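Local coordinates for protein quinoline 2-oxidoreductase medium subunit (Pseudomonas putida, PDB 1T3Q) that binds FAD as the medium subunit of the molybdenum hydroxylase quinoline 2-oxidoreductase, and probably relays electrons through this flavin, at residues A27-G32 with G163-R168; M135-S140 with T149-G154. All coordinates share one frame; numbering follows the deposited sequence.

Contact 1 (A27-G32 with G163-R168). With FAD (flavin-adenine dinucleotide), chain R.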
ATOM      1  N   ALA C  27      30.890  30.049 -13.899  1.00 25.00           N
ATOM      2  CA  ALA C  27      31.188  29.120 -12.818  1.00 23.77           C
ATOM      3  C   ALA C  27      31.290  29.910 -11.524  1.00 23.49           C
ATOM      4  O   ALA C  27      31.682  31.077 -11.523  1.00 23.53           O
ATOM      5  CB  ALA C  27      32.499  28.390 -13.091  1.00 23.29           C
ATOM      6  N   ARG C  28      30.918  29.279 -10.419  1.00 23.76           N
ATOM      7  CA  ARG C  28      30.982  29.941  -9.135  1.00 22.54           C
ATOM      8  C   ARG C  28      31.604  29.005  -8.118  1.00 20.43           C
ATOM      9  O   ARG C  28      31.471  27.785  -8.214  1.00 19.00           O
ATOM     10  CB  ARG C  28      29.582  30.382  -8.699  1.00 26.03           C
ATOM     11  CG  ARG C  28      28.918  31.286  -9.733  1.00 31.24           C
ATOM     12  CD  ARG C  28      27.572  31.840  -9.281  1.00 37.58           C
ATOM     13  NE  ARG C  28      27.707  32.820  -8.206  1.00 42.80           N
ATOM     14  CZ  ARG C  28      27.011  33.952  -8.135  1.00 42.60           C
ATOM     15  NH1 ARG C  28      27.199  34.782  -7.119  1.00 43.92           N
ATOM     16  NH2 ARG C  28      26.138  34.262  -9.085  1.00 43.53           N
ATOM     17  N   ILE C  29      32.306  29.593  -7.161  1.00 19.28           N
ATOM     18  CA  ILE C  29      32.964  28.836  -6.114  1.00 18.14           C
ATOM     19  C   ILE C  29      31.975  28.422  -5.031  1.00 19.14           C
ATOM     20  O   ILE C  29      31.012  29.134  -4.759  1.00 17.72           O
ATOM     21  CB  ILE C  29      34.053  29.696  -5.427  1.00 18.76           C
ATOM     22  CG1 ILE C  29      35.235  29.910  -6.375  1.00 19.71           C
ATOM     23  CG2 ILE C  29      34.496  29.042  -4.112  1.00 18.29           C
ATOM     24  CD1 ILE C  29      36.190  31.001  -5.902  1.00 18.67           C
ATOM     25  N   ILE C  30      32.199  27.251  -4.440  1.00 17.92           N
ATOM     26  CA  ILE C  30      31.381  26.829  -3.317  1.00 18.75           C
ATOM     27  C   ILE C  30      32.350  26.376  -2.234  1.00 18.50           C
ATOM     28  O   ILE C  30      33.306  25.649  -2.505  1.00 20.72           O
ATOM     29  CB  ILE C  30      30.391  25.668  -3.640  1.00 18.48           C
ATOM     30  CG1 ILE C  30      29.575  25.358  -2.374  1.00 19.45           C
ATOM     31  CG2 ILE C  30      31.133  24.419  -4.095  1.00 16.81           C
ATOM     32  CD1 ILE C  30      28.500  24.289  -2.543  1.00 17.94           C
ATOM     33  N   ALA C  31      32.118  26.854  -1.018  1.00 18.20           N
ATOM     34  CA  ALA C  31      32.930  26.500   0.135  1.00 17.37           C
ATOM     35  C   ALA C  31      32.032  25.703   1.075  1.00 17.63           C
ATOM     36  O   ALA C  31      31.800  24.517   0.850  1.00 18.13           O
ATOM     37  CB  ALA C  31      33.445  27.760   0.817  1.00 15.98           C
ATOM     38  N   GLY C  32      31.507  26.353   2.111  1.00 18.32           N
ATOM     39  CA  GLY C  32      30.632  25.665   3.049  1.00 19.65           C
ATOM     40  C   GLY C  32      29.193  25.527   2.564  1.00 19.78           C
ATOM     41  O   GLY C  32      28.425  24.722   3.095  1.00 19.55           O
ATOM     42  N   GLY C 163      36.872  35.497 -11.338  1.00 31.89           N
ATOM     43  CA  GLY C 163      37.897  34.470 -11.345  1.00 31.06           C
ATOM     44  C   GLY C 163      38.872  34.452 -10.182  1.00 29.55           C
ATOM     45  O   GLY C 163      39.741  33.583 -10.127  1.00 30.90           O
ATOM     46  N   GLU C 164      38.742  35.390  -9.251  1.00 27.38           N
ATOM     47  CA  GLU C 164      39.654  35.435  -8.110  1.00 26.18           C
ATOM     48  C   GLU C 164      39.227  34.546  -6.952  1.00 25.88           C
ATOM     49  O   GLU C 164      38.041  34.266  -6.769  1.00 25.36           O
ATOM     50  CB  GLU C 164      39.814  36.865  -7.607  1.00 27.84           C
ATOM     51  CG  GLU C 164      40.490  37.792  -8.594  1.00 29.31           C
ATOM     52  CD  GLU C 164      40.879  39.100  -7.955  1.00 31.90           C
ATOM     53  OE1 GLU C 164      39.990  39.761  -7.376  1.00 31.88           O
ATOM     54  OE2 GLU C 164      42.073  39.465  -8.027  1.00 33.53           O
ATOM     55  N   VAL C 165      40.207  34.116  -6.163  1.00 23.80           N
ATOM     56  CA  VAL C 165      39.953  33.255  -5.016  1.00 22.88           C
ATOM     57  C   VAL C 165      40.602  33.823  -3.757  1.00 23.14           C
ATOM     58  O   VAL C 165      41.803  34.070  -3.731  1.00 21.98           O
ATOM     59  CB  VAL C 165      40.518  31.824  -5.253  1.00 22.87           C
ATOM     60  CG1 VAL C 165      40.220  30.938  -4.054  1.00 22.59           C
ATOM     61  CG2 VAL C 165      39.925  31.223  -6.520  1.00 24.30           C
ATOM     62  N   LEU C 166      39.796  34.053  -2.724  1.00 21.38           N
ATOM     63  CA  LEU C 166      40.303  34.553  -1.456  1.00 21.52           C
ATOM     64  C   LEU C 166      41.054  33.348  -0.900  1.00 21.51           C
ATOM     65  O   LEU C 166      40.478  32.273  -0.747  1.00 21.20           O
ATOM     66  CB  LEU C 166      39.142  34.916  -0.523  1.00 21.41           C
ATOM     67  CG  LEU C 166      39.356  36.025   0.511  1.00 24.79           C
ATOM     68  CD1 LEU C 166      38.219  35.989   1.521  1.00 21.27           C
ATOM     69  CD2 LEU C 166      40.689  35.862   1.208  1.00 24.82           C
ATOM     70  N   VAL C 167      42.336  33.512  -0.602  1.00 21.51           N
ATOM     71  CA  VAL C 167      43.129  32.398  -0.104  1.00 21.52           C
ATOM     72  C   VAL C 167      43.260  32.344   1.408  1.00 22.12           C
ATOM     73  O   VAL C 167      43.135  31.282   2.015  1.00 20.65           O
ATOM     74  CB  VAL C 167      44.537  32.423  -0.724  1.00 23.11           C
ATOM     75  CG1 VAL C 167      45.410  31.349  -0.087  1.00 25.65           C
ATOM     76  CG2 VAL C 167      44.429  32.206  -2.222  1.00 25.57           C
ATOM     77  N   ARG C 168      43.534  33.485   2.018  1.00 22.88           N
ATOM     78  CA  ARG C 168      43.683  33.528   3.461  1.00 25.54           C
ATOM     79  C   ARG C 168      43.517  34.943   3.968  1.00 24.43           C
ATOM     80  O   ARG C 168      43.510  35.900   3.196  1.00 24.79           O
ATOM     81  CB  ARG C 168      45.060  32.999   3.880  1.00 27.71           C
ATOM     82  CG  ARG C 168      46.224  33.821   3.348  1.00 28.16           C
ATOM     83  CD  ARG C 168      47.547  33.419   3.991  1.00 30.90           C
ATOM     84  NE  ARG C 168      48.633  34.280   3.529  1.00 30.30           N
ATOM     85  CZ  ARG C 168      49.143  34.240   2.303  1.00 29.53           C
ATOM     86  NH1 ARG C 168      50.122  35.065   1.965  1.00 31.13           N
ATOM     87  NH2 ARG C 168      48.690  33.361   1.419  1.00 28.67           N
TER
HETATM   88  PA  FAD R4931      29.440  29.563   0.565  1.00 19.71           P
HETATM   89  O1A FAD R4931      27.988  29.691   0.860  1.00 10.91           O
HETATM   90  O2A FAD R4931      29.878  28.489  -0.105  1.00 11.56           O
HETATM   91  O5B FAD R4931      29.553  30.732  -0.397  1.00 17.91           O
HETATM   92  C5B FAD R4931      29.645  32.144  -0.022  1.00 17.76           C
HETATM   93  C4B FAD R4931      29.898  33.012  -1.326  1.00 20.35           C
HETATM   94  O4B FAD R4931      31.356  33.279  -1.361  1.00 18.85           O
HETATM   95  C3B FAD R4931      29.567  32.426  -2.742  1.00 21.36           C
HETATM   96  O3B FAD R4931      29.179  33.423  -3.639  1.00 22.75           O
HETATM   97  C2B FAD R4931      30.904  31.717  -3.117  1.00 21.11           C
HETATM   98  O2B FAD R4931      31.087  31.620  -4.508  1.00 19.13           O
HETATM   99  C1B FAD R4931      31.924  32.673  -2.572  1.00 19.77           C
HETATM  100  N9A FAD R4931      33.154  32.056  -2.078  1.00 17.70           N
HETATM  101  C8A FAD R4931      33.274  31.128  -1.063  1.00 19.85           C
HETATM  102  N7A FAD R4931      34.536  30.922  -0.691  1.00 16.63           N
HETATM  103  C5A FAD R4931      35.279  31.737  -1.512  1.00 18.37           C
HETATM  104  C6A FAD R4931      36.750  32.005  -1.604  1.00 18.29           C
HETATM  105  N6A FAD R4931      37.656  31.410  -0.869  1.00 14.40           N
HETATM  106  N1A FAD R4931      37.116  32.930  -2.573  1.00 17.44           N
HETATM  107  C2A FAD R4931      36.197  33.574  -3.374  1.00 20.01           C
HETATM  108  N3A FAD R4931      34.845  33.389  -3.366  1.00 16.92           N
HETATM  109  C4A FAD R4931      34.434  32.419  -2.457  1.00 18.05           C
HETATM  110  N1  FAD R4931      26.517  34.469   8.934  1.00 21.55           N
HETATM  111  C2  FAD R4931      26.836  35.405   9.833  1.00 23.82           C
HETATM  112  O2  FAD R4931      27.689  36.230   9.622  1.00 24.08           O
HETATM  113  N3  FAD R4931      26.048  35.605  11.017  1.00 20.66           N
HETATM  114  C4  FAD R4931      24.869  34.898  11.244  1.00 21.85           C
HETATM  115  O4  FAD R4931      24.224  35.135  12.240  1.00 22.73           O
HETATM  116  C4X FAD R4931      24.463  33.923  10.226  1.00 21.07           C
HETATM  117  N5  FAD R4931      23.311  33.193  10.381  1.00 19.84           N
HETATM  118  C5X FAD R4931      23.025  32.213   9.449  1.00 19.80           C
HETATM  119  C6  FAD R4931      21.817  31.464   9.624  1.00 19.80           C
HETATM  120  C7  FAD R4931      21.451  30.453   8.735  1.00 18.76           C
HETATM  121  C7M FAD R4931      20.146  29.716   8.949  1.00 19.91           C
HETATM  122  C8  FAD R4931      22.335  30.119   7.593  1.00 18.80           C
HETATM  123  C8M FAD R4931      22.004  29.034   6.596  1.00 17.89           C
HETATM  124  C9  FAD R4931      23.549  30.837   7.418  1.00 17.91           C
HETATM  125  C9A FAD R4931      23.896  31.889   8.324  1.00 19.03           C
HETATM  126  N10 FAD R4931      25.113  32.697   8.206  1.00 18.70           N
HETATM  127  C10 FAD R4931      25.384  33.702   9.083  1.00 21.51           C
HETATM  128  C1' FAD R4931      25.953  32.521   6.991  1.00 18.72           C
HETATM  129  C2' FAD R4931      27.244  31.693   7.255  1.00 18.90           C
HETATM  130  O2' FAD R4931      28.178  32.489   7.990  1.00 21.15           O
HETATM  131  C3' FAD R4931      27.780  31.303   5.875  1.00 19.23           C
HETATM  132  O3' FAD R4931      28.509  30.082   6.064  1.00 20.96           O
HETATM  133  C4' FAD R4931      28.719  32.370   5.251  1.00 19.76           C
HETATM  134  O4' FAD R4931      28.048  33.623   5.090  1.00 19.98           O
HETATM  135  C5' FAD R4931      29.129  31.849   3.902  1.00 17.81           C
HETATM  136  O5' FAD R4931      30.353  30.906   4.057  1.00 18.36           O
HETATM  137  P   FAD R4931      30.357  29.593   3.320  1.00 19.94           P
HETATM  138  O1P FAD R4931      31.715  28.959   3.644  1.00 19.02           O
HETATM  139  O2P FAD R4931      29.227  28.821   3.557  1.00 19.37           O
HETATM  140  O3P FAD R4931      30.354  29.899   1.880  1.00 17.50           O
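The methyl CD1 of I29 meets CG2 of V165 at 3.8 Å, one of the few direct touches between 27-32 and 163-168. The adenine of FAD lies between the two segments and makes more contacts with them than they make with each other.

Apolar contacts hold one face of the base. I29 lies flat against it: with CG1 beside the backbone N (chi1 -71°), the side chain spreads in two directions beneath the purine, CG2 under the five-membered ring and CD1 under the six-membered ring, 3.6 Å from FAD C2A. V165 adds CG1 beyond N1A and N6A, while CB of L166 approaches N1A at 3.5 Å from the other side of the ring plane. L21 of helix 14-23 touches both I29 and V165.

The hydrogen bonds come from the main chain. L166 uses both its polar backbone atoms: its N donates to FAD N1A (2.9 Å, 157°), and its O accepts from FAD N6A (3.0 Å, 165°), the two base atoms that adenine uses in Watson-Crick pairing. At the ribose, FAD O2B donates to I29 O in a very short bond of 2.5 Å. Farther along, A31 N reaches phosphate oxygen O2A at 2.9 Å and G32 N reaches O1P of the second phosphate at 3.0 Å. A CB on G32 would come too close to that same oxygen, so glycine probably allows this approach.

The two hydrogen bonds to the base use main-chain groups and so do not depend on which side chain L166 carries, while side chains supply the packing. Neutral amides, not a cation, meet the two phosphates at A31 and G32, which would partly offset their negative charge.

Contact 2 (M135-S140 with T149-G154); sequences MYIASS and TDFMKG
Strand 134-139 passes the C-terminal end of the short helix 148-151 with its nearest CA atoms, those of M135 and F151, 7.4 Å apart, and no hydrogen bond joins the two segments.

F151 carries the contact. Its CG stands anti to the backbone N (chi1 -174°), which carries the ring out from the helix to the strand, where M135 and I137 receive it in different ways. M135 lies over one face, its chain crossing the phenylalanine side chain at about a right angle. CG makes a CH-pi contact 4.2 Å from the ring centroid and only 18° off the normal. A bend at chi2 (70°) then leads the chain on across the same face, and CE comes down at 3.8 Å from F151 CD2. Between them SD sits obliquely at 4.9 Å from the centroid, a Met-aromatic contact. I137 comes to the rim instead: its CD1 lies in the ring plane, 3.8 Å from F151 CE1. The phenyl group is therefore met on a face by one strand residue and at an edge by the next on that side of the strand. L115 of helix 111-117 and L166 of strand 165-172 touch both M135 and F151, while L160 touches both I137 and F151. Replacing F151 by an alanine is likely to open a gap beneath M135 and leave its thioether tail without the face it now lies on.

The arrangement is a Met-aromatic contact in the hydrophobic core of an FAD-binding domain of the molybdopterin dehydrogenase family, joining a strand of its antiparallel sheet to the helix that follows the edge strand 142-147.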
ATOM      1  N   MET C 135      43.522  40.765   3.335  1.00 21.87           N
ATOM      2  CA  MET C 135      43.082  39.618   2.551  1.00 23.94           C
ATOM      3  C   MET C 135      44.080  39.354   1.439  1.00 24.38           C
ATOM      4  O   MET C 135      44.578  40.289   0.806  1.00 24.09           O
ATOM      5  CB  MET C 135      41.714  39.865   1.904  1.00 24.81           C
ATOM      6  CG  MET C 135      40.532  39.492   2.764  1.00 28.12           C
ATOM      7  SD  MET C 135      40.389  40.608   4.128  1.00 29.51           S
ATOM      8  CE  MET C 135      38.657  40.374   4.573  1.00 28.50           C
ATOM      9  N   TYR C 136      44.369  38.079   1.206  1.00 23.33           N
ATOM     10  CA  TYR C 136      45.275  37.698   0.135  1.00 23.89           C
ATOM     11  C   TYR C 136      44.428  36.974  -0.895  1.00 24.28           C
ATOM     12  O   TYR C 136      43.819  35.944  -0.608  1.00 25.56           O
ATOM     13  CB  TYR C 136      46.408  36.829   0.675  1.00 23.98           C
ATOM     14  CG  TYR C 136      47.345  37.640   1.540  1.00 27.33           C
ATOM     15  CD1 TYR C 136      47.009  37.963   2.855  1.00 27.96           C
ATOM     16  CD2 TYR C 136      48.525  38.168   1.014  1.00 28.15           C
ATOM     17  CE1 TYR C 136      47.820  38.797   3.626  1.00 28.44           C
ATOM     18  CE2 TYR C 136      49.343  39.007   1.777  1.00 29.13           C
ATOM     19  CZ  TYR C 136      48.982  39.317   3.080  1.00 29.52           C
ATOM     20  OH  TYR C 136      49.774  40.157   3.832  1.00 31.32           O
ATOM     21  N   ILE C 137      44.382  37.552  -2.092  1.00 24.04           N
ATOM     22  CA  ILE C 137      43.568  37.045  -3.185  1.00 23.95           C
ATOM     23  C   ILE C 137      44.388  36.513  -4.352  1.00 24.63           C
ATOM     24  O   ILE C 137      45.273  37.201  -4.862  1.00 26.19           O
ATOM     25  CB  ILE C 137      42.641  38.169  -3.689  1.00 24.60           C
ATOM     26  CG1 ILE C 137      41.823  38.715  -2.510  1.00 26.61           C
ATOM     27  CG2 ILE C 137      41.740  37.650  -4.795  1.00 25.00           C
ATOM     28  CD1 ILE C 137      41.128  40.036  -2.783  1.00 25.94           C
ATOM     29  N   ALA C 138      44.075  35.294  -4.780  1.00 24.15           N
ATOM     30  CA  ALA C 138      44.787  34.668  -5.885  1.00 24.90           C
ATOM     31  C   ALA C 138      44.037  34.767  -7.203  1.00 25.97           C
ATOM     32  O   ALA C 138      42.805  34.735  -7.249  1.00 25.59           O
ATOM     33  CB  ALA C 138      45.072  33.207  -5.563  1.00 22.30           C
ATOM     34  N   SER C 139      44.804  34.888  -8.280  1.00 26.42           N
ATOM     35  CA  SER C 139      44.257  34.970  -9.625  1.00 28.51           C
ATOM     36  C   SER C 139      45.298  34.324 -10.520  1.00 28.70           C
ATOM     37  O   SER C 139      46.347  33.894 -10.046  1.00 26.82           O
ATOM     38  CB  SER C 139      44.061  36.427 -10.048  1.00 29.76           C
ATOM     39  OG  SER C 139      45.309  37.086 -10.175  1.00 29.65           O
ATOM     40  N   SER C 140      45.008  34.256 -11.810  1.00 29.84           N
ATOM     41  CA  SER C 140      45.943  33.666 -12.751  1.00 33.40           C
ATOM     42  C   SER C 140      47.293  34.379 -12.692  1.00 33.71           C
ATOM     43  O   SER C 140      48.346  33.752 -12.817  1.00 33.37           O
ATOM     44  CB  SER C 140      45.379  33.762 -14.167  1.00 34.64           C
ATOM     45  OG  SER C 140      46.347  33.362 -15.119  1.00 42.30           O
ATOM     46  N   THR C 149      39.084  46.424   5.155  1.00 23.37           N
ATOM     47  CA  THR C 149      38.196  47.562   4.944  1.00 24.64           C
ATOM     48  C   THR C 149      37.913  47.785   3.459  1.00 25.60           C
ATOM     49  O   THR C 149      36.771  48.038   3.078  1.00 26.06           O
ATOM     50  CB  THR C 149      38.785  48.857   5.551  1.00 25.47           C
ATOM     51  OG1 THR C 149      38.915  48.701   6.970  1.00 25.20           O
ATOM     52  CG2 THR C 149      37.873  50.048   5.266  1.00 26.17           C
ATOM     53  N   ASP C 150      38.944  47.695   2.621  1.00 25.42           N
ATOM     54  CA  ASP C 150      38.756  47.881   1.181  1.00 28.13           C
ATOM     55  C   ASP C 150      38.070  46.680   0.551  1.00 27.57           C
ATOM     56  O   ASP C 150      37.365  46.813  -0.453  1.00 28.24           O
ATOM     57  CB  ASP C 150      40.095  48.103   0.462  1.00 32.96           C
ATOM     58  CG  ASP C 150      40.616  49.518   0.612  1.00 37.55           C
ATOM     59  OD1 ASP C 150      39.796  50.444   0.794  1.00 40.78           O
ATOM     60  OD2 ASP C 150      41.848  49.709   0.526  1.00 41.75           O
ATOM     61  N   PHE C 151      38.290  45.507   1.135  1.00 25.00           N
ATOM     62  CA  PHE C 151      37.698  44.278   0.623  1.00 24.31           C
ATOM     63  C   PHE C 151      36.174  44.329   0.666  1.00 24.74           C
ATOM     64  O   PHE C 151      35.509  43.980  -0.313  1.00 24.08           O
ATOM     65  CB  PHE C 151      38.180  43.076   1.437  1.00 24.08           C
ATOM     66  CG  PHE C 151      37.719  41.755   0.891  1.00 25.27           C
ATOM     67  CD1 PHE C 151      38.368  41.172  -0.196  1.00 23.40           C
ATOM     68  CD2 PHE C 151      36.612  41.109   1.436  1.00 23.59           C
ATOM     69  CE1 PHE C 151      37.919  39.966  -0.731  1.00 24.62           C
ATOM     70  CE2 PHE C 151      36.156  39.903   0.906  1.00 23.54           C
ATOM     71  CZ  PHE C 151      36.812  39.331  -0.181  1.00 24.63           C
ATOM     72  N   MET C 152      35.637  44.752   1.808  1.00 23.77           N
ATOM     73  CA  MET C 152      34.194  44.851   2.016  1.00 24.45           C
ATOM     74  C   MET C 152      33.713  46.215   1.554  1.00 23.61           C
ATOM     75  O   MET C 152      33.802  47.193   2.290  1.00 23.52           O
ATOM     76  CB  MET C 152      33.866  44.661   3.498  1.00 25.27           C
ATOM     77  CG  MET C 152      32.393  44.813   3.820  1.00 26.39           C
ATOM     78  SD  MET C 152      31.415  43.629   2.906  1.00 30.21           S
ATOM     79  CE  MET C 152      29.821  43.790   3.765  1.00 26.67           C
ATOM     80  N   LYS C 153      33.194  46.271   0.335  1.00 25.48           N
ATOM     81  CA  LYS C 153      32.739  47.529  -0.244  1.00 27.93           C
ATOM     82  C   LYS C 153      31.270  47.854   0.000  1.00 30.19           C
ATOM     83  O   LYS C 153      30.847  49.000  -0.174  1.00 30.08           O
ATOM     84  CB  LYS C 153      33.021  47.524  -1.747  1.00 29.38           C
ATOM     85  CG  LYS C 153      34.480  47.255  -2.091  1.00 29.42           C
ATOM     86  CD  LYS C 153      34.715  47.253  -3.594  1.00 32.16           C
ATOM     87  CE  LYS C 153      34.463  48.624  -4.205  1.00 33.84           C
ATOM     88  N   GLY C 154      30.497  46.847   0.396  1.00 29.29           N
ATOM     89  CA  GLY C 154      29.084  47.052   0.654  1.00 30.61           C
ATOM     90  C   GLY C 154      28.333  45.739   0.748  1.00 30.93           C
ATOM     91  O   GLY C 154      28.933  44.664   0.704  1.00 31.47           O
TER

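The two contacts lie with their centres 11 Å apart, and each has one segment in the same antiparallel sheet, in which strands 165-172 and 134-139 are neighbours. Backbone pairs tie them directly: V165 O to A138 N and V167 N to Y136 O, each at 2.8 Å and each a probable hydrogen bond. Side chains also pack, E164 CB 3.5 Å from I137 CG2. L166 is the bridge to the cofactor, since it binds the adenine in contact 1 while its side chain is about 4 Å from that of M135 in contact 2. Contact 2 thus forms a second layer behind the adenine pocket, the F151 side chain lying about 7 Å from FAD.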